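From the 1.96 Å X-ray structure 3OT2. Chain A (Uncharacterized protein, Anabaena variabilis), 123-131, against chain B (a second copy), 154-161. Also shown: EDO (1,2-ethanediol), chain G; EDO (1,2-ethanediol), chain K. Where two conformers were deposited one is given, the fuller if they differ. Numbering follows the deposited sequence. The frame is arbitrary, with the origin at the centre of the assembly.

Chain A, residues 123-131: TKNILHCLK
Chain B (154-161) QETEVFDE

A helix can pack against an extended segment by offering one residue per turn, and the contact between two copies of this Anabaena variabilis protein illustrates the principle. Residues 123-131 of chain A are helical, phi/psi near -63/-40, with i to i+4 hydrogen bonds such as Leu A127 N to Thr A123 O at 2.9 Å. Residues 154-159 of chain B are extended, with 157-159 in a strand; Asp B160, in the loop beyond, turns to phi/psi -149/0. Glu B155 and Thr B156 both point CA-to-CB toward the helix; from there the directions alternate, Glu B157 and Phe B159 away, Val B158 and Asp B160 toward. Register is set by CA separations of 7.0 Å for Lys A124 and Val B158 and 7.8 Å for Leu A127 and Thr B156.

Leu A127 (chi1 m, chi2 t) is covered most. Its CD1 lies 3.4 Å from Val B158 CG2 (chi1 t) and 3.7 Å from Thr B156 O, while CD2 approaches Glu B155 OE2 at 3.7 Å.

One turn earlier, Lys A124 leaves its backbone sideways, yet its mttt chain reaches along the strand: CG packs 3.8 Å from Val B158 CG1, and NZ donates to Asp B160 OD2 at 2.8 Å in a salt bridge. Asp B160 has chi1 p.

Glu B155, chi1 and chi2 both t, extends past Leu A127 to bring OE2 within 4.0 Å of Leu A130 CD1. Apolar packing thus sits beside a charged pair.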

# COMPACT_ATOMS: atom_id res chain seq x y z
N THR A 123 5.21 -1.60 3.28
CA THR A 123 3.96 -0.97 3.77
C THR A 123 3.76 -1.35 5.24
O THR A 123 3.49 -0.46 6.04
CB THR A 123 2.77 -1.35 2.88
OG1 THR A 123 3.07 -0.86 1.59
CG2 THR A 123 1.50 -0.71 3.34
N LYS A 124 3.96 -2.63 5.59
CA LYS A 124 3.86 -3.08 6.99
C LYS A 124 4.87 -2.31 7.86
O LYS A 124 4.52 -1.90 8.97
CB LYS A 124 4.14 -4.58 7.12
CG LYS A 124 3.08 -5.50 6.55
CD LYS A 124 3.54 -6.91 6.77
CE LYS A 124 2.64 -7.89 6.12
NZ LYS A 124 3.03 -9.28 6.46
N ASN A 125 6.12 -2.15 7.39
CA ASN A 125 7.16 -1.43 8.13
C ASN A 125 6.77 0.03 8.36
O ASN A 125 6.93 0.52 9.48
CB ASN A 125 8.52 -1.51 7.40
CG ASN A 125 9.19 -2.86 7.57
OD1 ASN A 125 8.82 -3.68 8.42
ND2 ASN A 125 10.21 -3.11 6.76
N ILE A 126 6.21 0.70 7.34
CA ILE A 126 5.77 2.08 7.48
C ILE A 126 4.63 2.14 8.48
O ILE A 126 4.64 2.99 9.37
CB ILE A 126 5.39 2.73 6.11
CG1 ILE A 126 6.65 2.95 5.23
CG2 ILE A 126 4.66 4.07 6.34
CD1 ILE A 126 6.38 3.28 3.76
N LEU A 127 3.66 1.22 8.38
CA LEU A 127 2.53 1.25 9.31
C LEU A 127 2.97 0.96 10.75
O LEU A 127 2.40 1.54 11.67
CB LEU A 127 1.40 0.32 8.84
CG LEU A 127 0.76 0.71 7.49
CD1 LEU A 127 -0.10 -0.42 6.96
CD2 LEU A 127 -0.04 2.02 7.57
N HIS A 128 4.00 0.12 10.94
CA HIS A 128 4.57 -0.20 12.27
C HIS A 128 5.23 1.07 12.84
O HIS A 128 5.07 1.36 14.02
CB HIS A 128 5.56 -1.38 12.19
CG HIS A 128 6.20 -1.75 13.50
ND1 HIS A 128 5.52 -2.49 14.43
CD2 HIS A 128 7.43 -1.45 13.98
CE1 HIS A 128 6.34 -2.62 15.46
NE2 HIS A 128 7.51 -2.01 15.23
N CYS A 129 5.93 1.86 11.99
CA CYS A 129 6.53 3.15 12.40
C CYS A 129 5.46 4.09 12.97
O CYS A 129 5.64 4.66 14.05
CB CYS A 129 7.26 3.80 11.24
SG CYS A 129 8.81 3.00 10.82
N LEU A 130 4.34 4.25 12.23
CA LEU A 130 3.23 5.12 12.62
C LEU A 130 2.62 4.69 13.94
O LEU A 130 2.20 5.54 14.73
CB LEU A 130 2.14 5.16 11.54
CG LEU A 130 2.52 5.75 10.18
CD1 LEU A 130 1.42 5.50 9.17
CD2 LEU A 130 2.83 7.25 10.27
N LYS A 131 2.60 3.37 14.21
CA LYS A 131 2.07 2.79 15.45
C LYS A 131 2.96 3.18 16.66
O LYS A 131 2.50 3.16 17.80
CB LYS A 131 1.98 1.25 15.30
CG LYS A 131 1.40 0.50 16.50
CD LYS A 131 1.42 -1.01 16.31
CE LYS A 131 0.78 -1.70 17.49
NZ LYS A 131 0.67 -3.16 17.28
N GLN B 154 -9.48 6.25 7.02
CA GLN B 154 -8.81 5.48 8.07
C GLN B 154 -7.47 4.99 7.55
O GLN B 154 -7.37 4.62 6.39
CB GLN B 154 -9.68 4.28 8.51
CG GLN B 154 -10.83 4.70 9.45
CD GLN B 154 -11.62 3.54 9.98
OE1 GLN B 154 -12.86 3.51 9.89
NE2 GLN B 154 -10.94 2.56 10.58
N GLU B 155 -6.45 4.94 8.44
CA GLU B 155 -5.13 4.37 8.13
C GLU B 155 -5.33 2.93 7.62
O GLU B 155 -6.23 2.23 8.10
CB GLU B 155 -4.30 4.36 9.43
CG GLU B 155 -2.86 3.87 9.32
CD GLU B 155 -2.08 4.00 10.62
OE1 GLU B 155 -2.35 4.97 11.37
OE2 GLU B 155 -1.23 3.13 10.91
N THR B 156 -4.49 2.47 6.67
CA THR B 156 -4.57 1.10 6.15
C THR B 156 -4.35 0.13 7.32
O THR B 156 -3.53 0.42 8.18
CB THR B 156 -3.51 0.91 5.04
OG1 THR B 156 -3.67 1.89 4.02
CG2 THR B 156 -3.53 -0.50 4.41
N GLU B 157 -5.08 -0.97 7.37
CA GLU B 157 -4.93 -1.97 8.43
C GLU B 157 -4.32 -3.25 7.87
O GLU B 157 -4.62 -3.58 6.73
CB GLU B 157 -6.27 -2.27 9.09
CG GLU B 157 -6.72 -1.17 10.02
CD GLU B 157 -8.05 -1.39 10.71
OE1 GLU B 157 -8.71 -2.41 10.44
OE2 GLU B 157 -8.46 -0.48 11.47
N VAL B 158 -3.46 -3.92 8.64
CA VAL B 158 -2.74 -5.13 8.20
C VAL B 158 -3.23 -6.34 8.96
O VAL B 158 -3.28 -6.31 10.19
CB VAL B 158 -1.19 -5.01 8.41
CG1 VAL B 158 -0.47 -6.14 7.65
CG2 VAL B 158 -0.67 -3.66 7.97
N PHE B 159 -3.51 -7.44 8.23
CA PHE B 159 -3.93 -8.72 8.82
C PHE B 159 -3.02 -9.81 8.26
O PHE B 159 -2.93 -9.98 7.04
CB PHE B 159 -5.45 -9.00 8.53
CG PHE B 159 -6.28 -7.97 9.25
CD1 PHE B 159 -6.63 -8.14 10.59
CD2 PHE B 159 -6.60 -6.75 8.64
CE1 PHE B 159 -7.31 -7.14 11.29
CE2 PHE B 159 -7.26 -5.75 9.35
CZ PHE B 159 -7.58 -5.93 10.68
N ASP B 160 -2.27 -10.49 9.16
CA ASP B 160 -1.40 -11.58 8.70
C ASP B 160 -1.23 -12.70 9.75
O ASP B 160 -0.49 -13.65 9.47
CB ASP B 160 -0.03 -11.06 8.25
CG ASP B 160 0.78 -10.32 9.27
OD1 ASP B 160 0.63 -10.60 10.48
OD2 ASP B 160 1.58 -9.47 8.87
N GLU B 161 -1.87 -12.59 10.93
CA GLU B 161 -1.82 -13.65 11.95
C GLU B 161 -2.77 -14.75 11.51
O GLU B 161 -3.90 -14.43 11.14
CB GLU B 161 -2.18 -13.12 13.35
CG GLU B 161 -1.08 -12.28 13.98
CD GLU B 161 0.18 -13.03 14.36
OE1 GLU B 161 0.13 -13.85 15.31
OE2 GLU B 161 1.23 -12.80 13.71
C1 EDO G . 6.84 -9.25 5.83
O1 EDO G . 5.59 -9.33 5.13
C2 EDO G . 6.62 -9.55 7.30
O2 EDO G . 7.17 -10.83 7.66
C1 EDO K . 0.69 0.25 -0.76
O1 EDO K . 2.04 -0.08 -1.07
C2 EDO K . 0.01 -0.98 -0.14
O2 EDO K . -0.12 -2.02 -1.11